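Local coordinates for hydrogenase maturation factor (Thermoanaerobacter tengcongensis, PDB 3VTH), which probably transfers the carbamoyl group of carbamoyl phosphate, at the expense of ATP, to the C-terminal cysteine of HypE during [NiFe]-hydrogenase maturation, at residues F600-G609 against P649-Y660; T513-I522 against F530-Y538. All coordinates share one frame; numbering follows the deposited sequence.

Interaction 1. Residues F600-G609 against P649-Y660; sequences FFDAVAALIG and PELILRQIYEDY. With AP2 (phosphomethylphosphonic acid adenosyl ester), chain H.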
loop_
_atom_site.group_PDB
_atom_site.type_symbol
_atom_site.label_atom_id
_atom_site.label_comp_id
_atom_site.label_asym_id
_atom_site.label_seq_id
_atom_site.Cartn_x
_atom_site.Cartn_y
_atom_site.Cartn_z
ATOM N N PHE A 600 4.060 -23.504 7.594
ATOM C CA PHE A 600 3.158 -24.220 8.522
ATOM C C PHE A 600 1.734 -24.226 7.946
ATOM O O PHE A 600 1.099 -25.297 7.823
ATOM C CB PHE A 600 3.208 -23.588 9.930
ATOM C CG PHE A 600 2.688 -24.467 11.059
ATOM C CD1 PHE A 600 2.192 -25.755 10.840
ATOM C CD2 PHE A 600 2.653 -23.955 12.365
ATOM C CE1 PHE A 600 1.706 -26.544 11.908
ATOM C CE2 PHE A 600 2.160 -24.733 13.434
ATOM C CZ PHE A 600 1.682 -26.033 13.199
ATOM N N PHE A 601 1.242 -23.047 7.563
ATOM C CA PHE A 601 -0.061 -22.946 6.895
ATOM C C PHE A 601 -0.137 -23.816 5.640
ATOM O O PHE A 601 -1.121 -24.533 5.455
ATOM C CB PHE A 601 -0.409 -21.488 6.547
ATOM C CG PHE A 601 -1.211 -20.793 7.616
ATOM C CD1 PHE A 601 -2.547 -20.455 7.387
ATOM C CD2 PHE A 601 -0.632 -20.477 8.849
ATOM C CE1 PHE A 601 -3.302 -19.800 8.381
ATOM C CE2 PHE A 601 -1.378 -19.822 9.847
ATOM C CZ PHE A 601 -2.719 -19.496 9.613
ATOM N N ASP A 602 0.902 -23.777 4.799
ATOM C CA ASP A 602 0.897 -24.594 3.564
ATOM C C ASP A 602 0.853 -26.096 3.872
ATOM O O ASP A 602 0.157 -26.854 3.189
ATOM C CB ASP A 602 2.105 -24.289 2.676
ATOM C CG ASP A 602 1.995 -22.936 1.970
ATOM O OD1 ASP A 602 0.904 -22.318 1.989
ATOM O OD2 ASP A 602 3.021 -22.491 1.412
ATOM N N ALA A 603 1.596 -26.517 4.898
ATOM C CA ALA A 603 1.586 -27.926 5.333
ATOM C C ALA A 603 0.180 -28.393 5.753
ATOM O O ALA A 603 -0.276 -29.493 5.386
ATOM C CB ALA A 603 2.599 -28.146 6.474
ATOM N N VAL A 604 -0.502 -27.572 6.549
ATOM C CA VAL A 604 -1.889 -27.858 6.952
ATOM C C VAL A 604 -2.816 -27.937 5.747
ATOM O O VAL A 604 -3.600 -28.888 5.626
ATOM C CB VAL A 604 -2.438 -26.798 7.947
ATOM C CG1 VAL A 604 -3.936 -27.039 8.241
ATOM C CG2 VAL A 604 -1.608 -26.805 9.234
ATOM N N ALA A 605 -2.732 -26.953 4.851
ATOM C CA ALA A 605 -3.636 -26.918 3.687
ATOM C C ALA A 605 -3.491 -28.184 2.817
ATOM O O ALA A 605 -4.496 -28.763 2.375
ATOM C CB ALA A 605 -3.414 -25.661 2.857
ATOM N N ALA A 606 -2.246 -28.615 2.613
ATOM C CA ALA A 606 -1.943 -29.821 1.833
ATOM C C ALA A 606 -2.443 -31.092 2.526
ATOM O O ALA A 606 -3.022 -31.972 1.894
ATOM C CB ALA A 606 -0.430 -29.919 1.568
ATOM N N LEU A 607 -2.221 -31.160 3.837
ATOM C CA LEU A 607 -2.556 -32.336 4.624
ATOM C C LEU A 607 -4.044 -32.566 4.692
ATOM O O LEU A 607 -4.487 -33.713 4.681
ATOM C CB LEU A 607 -1.980 -32.239 6.040
ATOM C CG LEU A 607 -0.506 -32.648 6.142
ATOM C CD1 LEU A 607 0.074 -32.244 7.499
ATOM C CD2 LEU A 607 -0.348 -34.163 5.910
ATOM N N ILE A 608 -4.825 -31.492 4.787
ATOM C CA ILE A 608 -6.281 -31.671 4.822
ATOM C C ILE A 608 -6.933 -31.518 3.445
ATOM O O ILE A 608 -8.155 -31.403 3.331
ATOM C CB ILE A 608 -6.965 -30.836 5.930
ATOM C CG1 ILE A 608 -6.919 -29.332 5.615
ATOM C CG2 ILE A 608 -6.288 -31.133 7.292
ATOM C CD1 ILE A 608 -7.753 -28.491 6.577
ATOM N N GLY A 609 -6.108 -31.541 2.405
ATOM C CA GLY A 609 -6.608 -31.579 1.037
ATOM C C GLY A 609 -7.285 -30.313 0.542
ATOM O O GLY A 609 -8.153 -30.384 -0.333
ATOM N N PRO A 649 5.976 -28.004 15.137
ATOM C CA PRO A 649 4.742 -28.001 14.366
ATOM C C PRO A 649 4.245 -29.388 13.967
ATOM O O PRO A 649 3.046 -29.552 13.779
ATOM C CB PRO A 649 5.105 -27.175 13.127
ATOM C CG PRO A 649 6.549 -27.263 13.019
ATOM C CD PRO A 649 7.056 -27.299 14.424
ATOM N N GLU A 650 5.138 -30.375 13.859
ATOM C CA GLU A 650 4.700 -31.717 13.460
ATOM C C GLU A 650 3.754 -32.373 14.482
ATOM O O GLU A 650 2.872 -33.128 14.100
ATOM C CB GLU A 650 5.882 -32.637 13.135
ATOM C CG GLU A 650 5.472 -33.973 12.471
ATOM C CD GLU A 650 5.103 -35.090 13.474
ATOM O OE1 GLU A 650 5.695 -35.136 14.577
ATOM O OE2 GLU A 650 4.224 -35.932 13.151
ATOM N N LEU A 651 3.956 -32.090 15.773
ATOM C CA LEU A 651 3.075 -32.615 16.833
ATOM C C LEU A 651 1.629 -32.111 16.711
ATOM O O LEU A 651 0.668 -32.819 17.057
ATOM C CB LEU A 651 3.652 -32.265 18.210
ATOM C CG LEU A 651 5.042 -32.854 18.502
ATOM C CD1 LEU A 651 5.562 -32.412 19.867
ATOM C CD2 LEU A 651 4.992 -34.388 18.399
ATOM N N ILE A 652 1.495 -30.886 16.221
ATOM C CA ILE A 652 0.211 -30.274 15.936
ATOM C C ILE A 652 -0.359 -30.883 14.650
ATOM O O ILE A 652 -1.551 -31.201 14.589
ATOM C CB ILE A 652 0.361 -28.728 15.812
ATOM C CG1 ILE A 652 0.720 -28.137 17.177
ATOM C CG2 ILE A 652 -0.921 -28.068 15.260
ATOM C CD1 ILE A 652 1.330 -26.777 17.112
ATOM N N LEU A 653 0.503 -31.075 13.641
ATOM C CA LEU A 653 0.077 -31.722 12.390
ATOM C C LEU A 653 -0.471 -33.136 12.634
ATOM O O LEU A 653 -1.394 -33.558 11.948
ATOM C CB LEU A 653 1.199 -31.750 11.337
ATOM C CG LEU A 653 1.680 -30.418 10.745
ATOM C CD1 LEU A 653 2.837 -30.666 9.773
ATOM C CD2 LEU A 653 0.545 -29.672 10.042
ATOM N N ARG A 654 0.083 -33.854 13.610
ATOM C CA ARG A 654 -0.460 -35.180 13.991
ATOM C C ARG A 654 -1.924 -35.137 14.379
ATOM O O ARG A 654 -2.695 -35.984 13.943
ATOM C CB ARG A 654 0.295 -35.771 15.169
ATOM C CG ARG A 654 1.568 -36.411 14.769
ATOM C CD ARG A 654 2.184 -37.201 15.894
ATOM N NE ARG A 654 3.635 -37.135 15.763
ATOM C CZ ARG A 654 4.496 -37.661 16.623
ATOM N NH1 ARG A 654 4.056 -38.313 17.687
ATOM N NH2 ARG A 654 5.798 -37.535 16.407
ATOM N N GLN A 655 -2.294 -34.162 15.212
ATOM C CA GLN A 655 -3.682 -34.009 15.678
ATOM C C GLN A 655 -4.606 -33.540 14.543
ATOM O O GLN A 655 -5.753 -33.963 14.456
ATOM C CB GLN A 655 -3.750 -33.033 16.860
ATOM C CG GLN A 655 -2.980 -33.483 18.135
ATOM C CD GLN A 655 -2.630 -32.307 19.019
ATOM O OE1 GLN A 655 -1.489 -31.818 19.010
ATOM N NE2 GLN A 655 -3.619 -31.793 19.724
ATOM N N ILE A 656 -4.098 -32.653 13.691
ATOM C CA ILE A 656 -4.835 -32.185 12.515
ATOM C C ILE A 656 -5.182 -33.335 11.572
ATOM O O ILE A 656 -6.339 -33.459 11.144
ATOM C CB ILE A 656 -4.046 -31.111 11.752
ATOM C CG1 ILE A 656 -4.111 -29.788 12.514
ATOM C CG2 ILE A 656 -4.600 -30.934 10.328
ATOM C CD1 ILE A 656 -3.105 -28.742 12.037
ATOM N N TYR A 657 -4.186 -34.161 11.252
ATOM C CA TYR A 657 -4.394 -35.343 10.413
ATOM C C TYR A 657 -5.338 -36.357 11.069
ATOM O O TYR A 657 -6.136 -37.006 10.383
ATOM C CB TYR A 657 -3.053 -35.988 10.029
ATOM C CG TYR A 657 -3.163 -37.276 9.232
ATOM C CD1 TYR A 657 -3.321 -37.264 7.840
ATOM C CD2 TYR A 657 -3.099 -38.506 9.870
ATOM C CE1 TYR A 657 -3.410 -38.472 7.104
ATOM C CE2 TYR A 657 -3.189 -39.704 9.162
ATOM C CZ TYR A 657 -3.349 -39.686 7.779
ATOM O OH TYR A 657 -3.454 -40.911 7.118
ATOM N N GLU A 658 -5.243 -36.495 12.389
ATOM C CA GLU A 658 -6.160 -37.358 13.124
ATOM C C GLU A 658 -7.600 -36.874 12.977
ATOM O O GLU A 658 -8.510 -37.677 12.745
ATOM C CB GLU A 658 -5.798 -37.426 14.607
ATOM C CG GLU A 658 -4.648 -38.351 14.939
ATOM C CD GLU A 658 -4.561 -38.607 16.432
ATOM O OE1 GLU A 658 -4.309 -37.643 17.194
ATOM O OE2 GLU A 658 -4.768 -39.769 16.841
ATOM N N ASP A 659 -7.796 -35.564 13.118
ATOM C CA ASP A 659 -9.118 -34.975 12.931
ATOM C C ASP A 659 -9.621 -35.224 11.519
ATOM O O ASP A 659 -10.795 -35.528 11.321
ATOM C CB ASP A 659 -9.118 -33.477 13.249
ATOM C CG ASP A 659 -9.220 -33.193 14.754
ATOM O OD1 ASP A 659 -9.314 -34.138 15.550
ATOM O OD2 ASP A 659 -9.211 -32.015 15.143
ATOM N N TYR A 660 -8.717 -35.119 10.553
ATOM C CA TYR A 660 -9.055 -35.260 9.147
ATOM C C TYR A 660 -9.501 -36.685 8.828
ATOM O O TYR A 660 -10.532 -36.885 8.183
ATOM C CB TYR A 660 -7.872 -34.842 8.271
ATOM C CG TYR A 660 -8.131 -34.918 6.785
ATOM C CD1 TYR A 660 -9.122 -34.139 6.193
ATOM C CD2 TYR A 660 -7.370 -35.750 5.964
ATOM C CE1 TYR A 660 -9.369 -34.201 4.825
ATOM C CE2 TYR A 660 -7.610 -35.816 4.580
ATOM C CZ TYR A 660 -8.608 -35.037 4.027
ATOM O OH TYR A 660 -8.863 -35.082 2.670
HETATM P PB AP2 H . 8.254 -13.250 3.077
HETATM O O1B AP2 H . 7.497 -14.467 3.547
HETATM O O2B AP2 H . 8.897 -12.412 4.138
HETATM O O3B AP2 H . 9.131 -13.557 1.889
HETATM C C3A AP2 H . 6.934 -12.221 2.380
HETATM P PA AP2 H . 5.740 -11.574 3.587
HETATM O O1A AP2 H . 4.968 -10.589 2.721
HETATM O O2A AP2 H . 6.309 -11.116 4.908
HETATM O "O5'" AP2 H . 4.803 -12.843 3.951
HETATM C "C5'" AP2 H . 3.934 -13.332 2.936
HETATM C "C4'" AP2 H . 3.488 -14.695 3.415
HETATM O "O4'" AP2 H . 2.551 -14.544 4.482
HETATM C "C3'" AP2 H . 2.748 -15.475 2.347
HETATM O "O3'" AP2 H . 3.665 -16.070 1.424
HETATM C "C2'" AP2 H . 2.006 -16.473 3.213
HETATM O "O2'" AP2 H . 2.928 -17.528 3.511
HETATM C "C1'" AP2 H . 1.659 -15.667 4.472
HETATM N N9 AP2 H . 0.227 -15.267 4.356
HETATM C C8 AP2 H . -0.334 -14.446 3.434
HETATM N N7 AP2 H . -1.680 -14.349 3.599
HETATM C C5 AP2 H . -2.007 -15.120 4.654
HETATM C C6 AP2 H . -3.257 -15.477 5.372
HETATM N N6 AP2 H . -4.457 -14.968 4.995
HETATM N N1 AP2 H . -3.152 -16.338 6.421
HETATM C C2 AP2 H . -1.969 -16.844 6.833
HETATM N N3 AP2 H . -0.799 -16.570 6.216
HETATM C C4 AP2 H . -0.758 -15.731 5.143
#

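Interaction 2. Residues T513-I522 against F530-Y538; sequences TDGNVWGAEI and FERIAHLKY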
loop_
_atom_site.group_PDB
_atom_site.type_symbol
_atom_site.label_atom_id
_atom_site.label_comp_id
_atom_site.label_asym_id
_atom_site.label_seq_id
_atom_site.Cartn_x
_atom_site.Cartn_y
_atom_site.Cartn_z
ATOM N N THR A 513 19.812 -15.551 10.613
ATOM C CA THR A 513 21.255 -15.355 10.834
ATOM C C THR A 513 22.004 -16.675 11.047
ATOM O O THR A 513 23.234 -16.690 11.149
ATOM C CB THR A 513 21.516 -14.445 12.051
ATOM O OG1 THR A 513 20.855 -14.993 13.196
ATOM C CG2 THR A 513 20.963 -13.035 11.787
ATOM N N ASP A 514 21.256 -17.776 11.131
ATOM C CA ASP A 514 21.871 -19.071 11.323
ATOM C C ASP A 514 21.869 -19.913 10.038
ATOM O O ASP A 514 22.040 -21.142 10.089
ATOM C CB ASP A 514 21.189 -19.821 12.479
ATOM C CG ASP A 514 19.700 -20.107 12.210
ATOM O OD1 ASP A 514 19.132 -19.594 11.215
ATOM O OD2 ASP A 514 19.094 -20.823 13.031
ATOM N N GLY A 515 21.678 -19.250 8.900
ATOM C CA GLY A 515 21.658 -19.927 7.594
ATOM C C GLY A 515 20.349 -20.654 7.314
ATOM O O GLY A 515 20.230 -21.390 6.322
ATOM N N ASN A 516 19.369 -20.479 8.193
ATOM C CA ASN A 516 18.075 -21.112 7.968
ATOM C C ASN A 516 17.040 -20.081 7.611
ATOM O O ASN A 516 17.281 -18.879 7.748
ATOM C CB ASN A 516 17.647 -21.938 9.188
ATOM C CG ASN A 516 18.591 -23.110 9.461
ATOM O OD1 ASN A 516 19.087 -23.754 8.535
ATOM N ND2 ASN A 516 18.856 -23.376 10.741
ATOM N N VAL A 517 15.895 -20.548 7.129
ATOM C CA VAL A 517 14.774 -19.678 6.820
ATOM C C VAL A 517 13.969 -19.426 8.094
ATOM O O VAL A 517 13.652 -20.378 8.826
ATOM C CB VAL A 517 13.874 -20.325 5.751
ATOM C CG1 VAL A 517 12.573 -19.537 5.565
ATOM C CG2 VAL A 517 14.646 -20.473 4.419
ATOM N N TRP A 518 13.659 -18.155 8.360
ATOM C CA TRP A 518 12.895 -17.748 9.538
ATOM C C TRP A 518 11.518 -17.272 9.091
ATOM O O TRP A 518 11.284 -17.091 7.888
ATOM C CB TRP A 518 13.607 -16.610 10.266
ATOM C CG TRP A 518 14.860 -16.985 11.011
ATOM C CD1 TRP A 518 15.559 -18.171 10.939
ATOM C CD2 TRP A 518 15.602 -16.137 11.906
ATOM N NE1 TRP A 518 16.674 -18.105 11.744
ATOM C CE2 TRP A 518 16.720 -16.878 12.355
ATOM C CE3 TRP A 518 15.417 -14.829 12.382
ATOM C CZ2 TRP A 518 17.668 -16.348 13.257
ATOM C CZ3 TRP A 518 16.352 -14.303 13.285
ATOM C CH2 TRP A 518 17.458 -15.068 13.715
ATOM N N GLY A 519 10.608 -17.041 10.031
ATOM C CA GLY A 519 9.215 -16.724 9.646
ATOM C C GLY A 519 8.169 -17.119 10.670
ATOM O O GLY A 519 6.970 -16.960 10.442
ATOM N N ALA A 520 8.623 -17.627 11.807
ATOM C CA ALA A 520 7.740 -17.885 12.926
ATOM C C ALA A 520 8.514 -17.578 14.190
ATOM O O ALA A 520 8.782 -18.465 15.013
ATOM C CB ALA A 520 7.261 -19.332 12.895
ATOM N N GLU A 521 8.867 -16.303 14.334
ATOM C CA GLU A 521 9.854 -15.874 15.317
ATOM C C GLU A 521 9.246 -14.982 16.388
ATOM O O GLU A 521 8.365 -14.173 16.097
ATOM C CB GLU A 521 10.968 -15.078 14.621
ATOM C CG GLU A 521 11.417 -15.677 13.276
ATOM C CD GLU A 521 11.886 -17.098 13.426
ATOM O OE1 GLU A 521 11.393 -17.973 12.673
ATOM O OE2 GLU A 521 12.725 -17.340 14.323
ATOM N N ILE A 522 9.726 -15.144 17.618
ATOM C CA ILE A 522 9.473 -14.168 18.662
ATOM C C ILE A 522 10.813 -13.579 19.047
ATOM O O ILE A 522 11.763 -14.289 19.398
ATOM C CB ILE A 522 8.794 -14.731 19.947
ATOM C CG1 ILE A 522 7.671 -15.717 19.635
ATOM C CG2 ILE A 522 8.297 -13.568 20.851
ATOM C CD1 ILE A 522 6.541 -15.181 18.914
ATOM N N PHE A 530 18.183 -7.025 18.139
ATOM C CA PHE A 530 17.155 -8.008 18.441
ATOM C C PHE A 530 17.772 -9.216 19.129
ATOM O O PHE A 530 18.962 -9.499 18.953
ATOM C CB PHE A 530 16.396 -8.420 17.168
ATOM C CG PHE A 530 17.172 -9.349 16.272
ATOM C CD1 PHE A 530 17.083 -10.741 16.431
ATOM C CD2 PHE A 530 17.988 -8.849 15.280
ATOM C CE1 PHE A 530 17.817 -11.606 15.613
ATOM C CE2 PHE A 530 18.705 -9.709 14.451
ATOM C CZ PHE A 530 18.621 -11.084 14.615
ATOM N N GLU A 531 16.969 -9.892 19.943
ATOM C CA GLU A 531 17.334 -11.187 20.494
ATOM C C GLU A 531 16.231 -12.165 20.086
ATOM O O GLU A 531 15.054 -11.876 20.261
ATOM C CB GLU A 531 17.491 -11.136 22.026
ATOM C CG GLU A 531 17.797 -12.535 22.625
ATOM C CD GLU A 531 17.989 -12.566 24.153
ATOM O OE1 GLU A 531 17.815 -11.523 24.827
ATOM O OE2 GLU A 531 18.305 -13.660 24.675
ATOM N N ARG A 532 16.617 -13.303 19.524
ATOM C CA ARG A 532 15.657 -14.316 19.120
ATOM C C ARG A 532 15.303 -15.154 20.339
ATOM O O ARG A 532 16.177 -15.779 20.939
ATOM C CB ARG A 532 16.277 -15.212 18.057
ATOM C CG ARG A 532 15.269 -16.104 17.354
ATOM C CD ARG A 532 16.028 -17.203 16.614
ATOM N NE ARG A 532 15.190 -17.847 15.610
ATOM C CZ ARG A 532 15.579 -18.897 14.906
ATOM N NH1 ARG A 532 16.789 -19.427 15.112
ATOM N NH2 ARG A 532 14.757 -19.414 14.006
ATOM N N ILE A 533 14.024 -15.184 20.700
ATOM C CA ILE A 533 13.609 -15.825 21.947
ATOM C C ILE A 533 12.939 -17.167 21.683
ATOM O O ILE A 533 13.104 -18.112 22.457
ATOM C CB ILE A 533 12.647 -14.923 22.753
ATOM C CG1 ILE A 533 13.272 -13.537 22.976
ATOM C CG2 ILE A 533 12.251 -15.581 24.094
ATOM C CD1 ILE A 533 14.540 -13.558 23.832
ATOM N N ALA A 534 12.174 -17.242 20.597
ATOM C CA ALA A 534 11.374 -18.445 20.312
ATOM C C ALA A 534 11.172 -18.606 18.811
ATOM O O ALA A 534 11.204 -17.631 18.070
ATOM C CB ALA A 534 10.004 -18.389 21.039
ATOM N N HIS A 535 11.001 -19.850 18.374
ATOM C CA HIS A 535 10.749 -20.149 16.968
ATOM C C HIS A 535 10.125 -21.532 16.838
ATOM O O HIS A 535 9.988 -22.235 17.825
ATOM C CB HIS A 535 12.047 -20.044 16.150
ATOM C CG HIS A 535 13.108 -21.030 16.538
ATOM N ND1 HIS A 535 13.241 -22.256 15.921
ATOM C CD2 HIS A 535 14.127 -20.949 17.434
ATOM C CE1 HIS A 535 14.274 -22.900 16.441
ATOM N NE2 HIS A 535 14.831 -22.129 17.357
ATOM N N LEU A 536 9.735 -21.908 15.629
ATOM C CA LEU A 536 9.241 -23.267 15.362
ATOM C C LEU A 536 10.402 -24.224 15.102
ATOM O O LEU A 536 11.417 -23.804 14.547
ATOM C CB LEU A 536 8.280 -23.260 14.169
ATOM C CG LEU A 536 6.927 -22.573 14.377
ATOM C CD1 LEU A 536 6.051 -22.675 13.103
ATOM C CD2 LEU A 536 6.177 -23.150 15.589
ATOM N N LYS A 537 10.268 -25.492 15.524
ATOM C CA LYS A 537 11.319 -26.487 15.304
ATOM C C LYS A 537 11.584 -26.605 13.806
ATOM O O LYS A 537 10.654 -26.809 13.022
ATOM C CB LYS A 537 10.952 -27.863 15.898
ATOM C CG LYS A 537 12.105 -28.886 15.836
ATOM C CD LYS A 537 11.662 -30.284 16.326
ATOM C CE LYS A 537 12.851 -31.269 16.346
ATOM N NZ LYS A 537 12.356 -32.633 16.739
ATOM N N TYR A 538 12.846 -26.421 13.415
ATOM C CA TYR A 538 13.243 -26.433 11.998
ATOM C C TYR A 538 12.807 -27.703 11.263
ATOM O O TYR A 538 13.040 -28.799 11.759
ATOM C CB TYR A 538 14.764 -26.304 11.886
ATOM C CG TYR A 538 15.260 -24.907 12.131
ATOM C CD1 TYR A 538 14.778 -23.844 11.372
ATOM C CD2 TYR A 538 16.231 -24.647 13.101
ATOM C CE1 TYR A 538 15.231 -22.544 11.580
ATOM C CE2 TYR A 538 16.697 -23.354 13.310
ATOM C CZ TYR A 538 16.175 -22.308 12.537
ATOM O OH TYR A 538 16.606 -21.019 12.701
#

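Interaction 1. Residues F600-G609 against P649-Y660
Leu653 is the knob of a knobs-into-holes contact between two nearly parallel helices of the Kae1-like domain, fitting among Phe600, Ala603, Val604 and Leu607. Its CD2 branch does most of the touching, lying 3.6 Å from Leu607 CD1 and 3.7 Å from Val604 CG2, while CD1 faces the methyl of Ala603. The axes of the two short segments come within 10.5 Å of each other, crossing at -23°. At the N-terminal end, Pro649 CB sits over the middle of the Phe600 ring, 3.6 Å from its centroid, a CH-pi contact. With CG anti to its backbone N (chi1 -162°), Phe600 swings its ring across to that proline, and Leu653 CD2 and Ile652 meet the ring at its edge. One turn beyond Leu653, Ile656 CD1 reaches Val604 CG2, and Ile656 CG2 presses tightly on Ile608 CG2 at 3.5 Å. Ile608 CA in turn lies over the face of the Tyr660 ring, 4.0 Å from its centroid.

In the second shell, Phe558 of helix 551-559 touches Ala603, Pro649 and Leu653, and Phe673 of helix 666-692 meets Phe600 edge-to-face. Gly609, with positive phi, is the C-prime residue of the Schellman motif that ends helix 597-607. Phe601, turned to the other side of that helix, takes the C2 edge of the bound nucleotide analogue's adenine over one face of its ring, CE1 3.6 Å from AP2 C2.

Interaction 2. Residues T513-I522 against F530-Y538
Arg532, its chain extended from CG to NE, lays its guanidinium flat on the indole of Trp518, centres 3.7 Å apart and planes at 17°, in a cation-pi stack that is the packed heart of this antiparallel beta hairpin. Its NE and NH2 both grip Glu521 OE2, at 2.8 Å from NE, while NH1 and NH2 converge end-on upon Tyr538 OH. That hydroxyl donates to the syn lone pair of Asp514 OD2 over 2.5 Å. Trp518 NE1 bonds Asp514 OD1 at 2.9 Å, fixing the indole under the arginine, and Asn516 ND2 lies over a face of the Tyr538 ring. An alanine in place of Arg532 is likely to leave the buried carboxylate of Glu521 without its countercharge and bare one face of the Trp518 indole.

Asp514 is thus well held though exposed; its hydrogen bond from Arg532 NH1 to OD2, 3.4 Å, is weak. Looser is Thr513, whose CG2 brushes the Phe530 edge, 4.2 Å from CZ. Past the corner at Ala520 a classic beta bulge sets in, Ile522 O accepting from both Ile533 N and Ala534 N. Strand 645-647 packs beside Ile533 to His535, and helix 666-692 covers Ile522 and Ala534.

Both contacts belong to the second Kae1-like subdomain and abut directly: Phe600 CD2 rests 3.7 Å from Leu536 CD1, and Pro649 CD packs on Lys537 N. Interaction 1 is a buried, almost wholly apolar helix-helix seam, whereas interaction 2 is only partly buried and gathers its charges, hydroxyl and indole round one arginine on a hairpin within the sheet. Helix 666-692 is shared, backing Val604 and Ile656 in the first and Ile522 and Ala534 in the second. Each also borders the nucleotide and iron region differently: 600-609 supplies Phe601 to the AP2 pocket, while the side chain of Trp518 in 513-522 lies about 9 Å from the iron(III) ion.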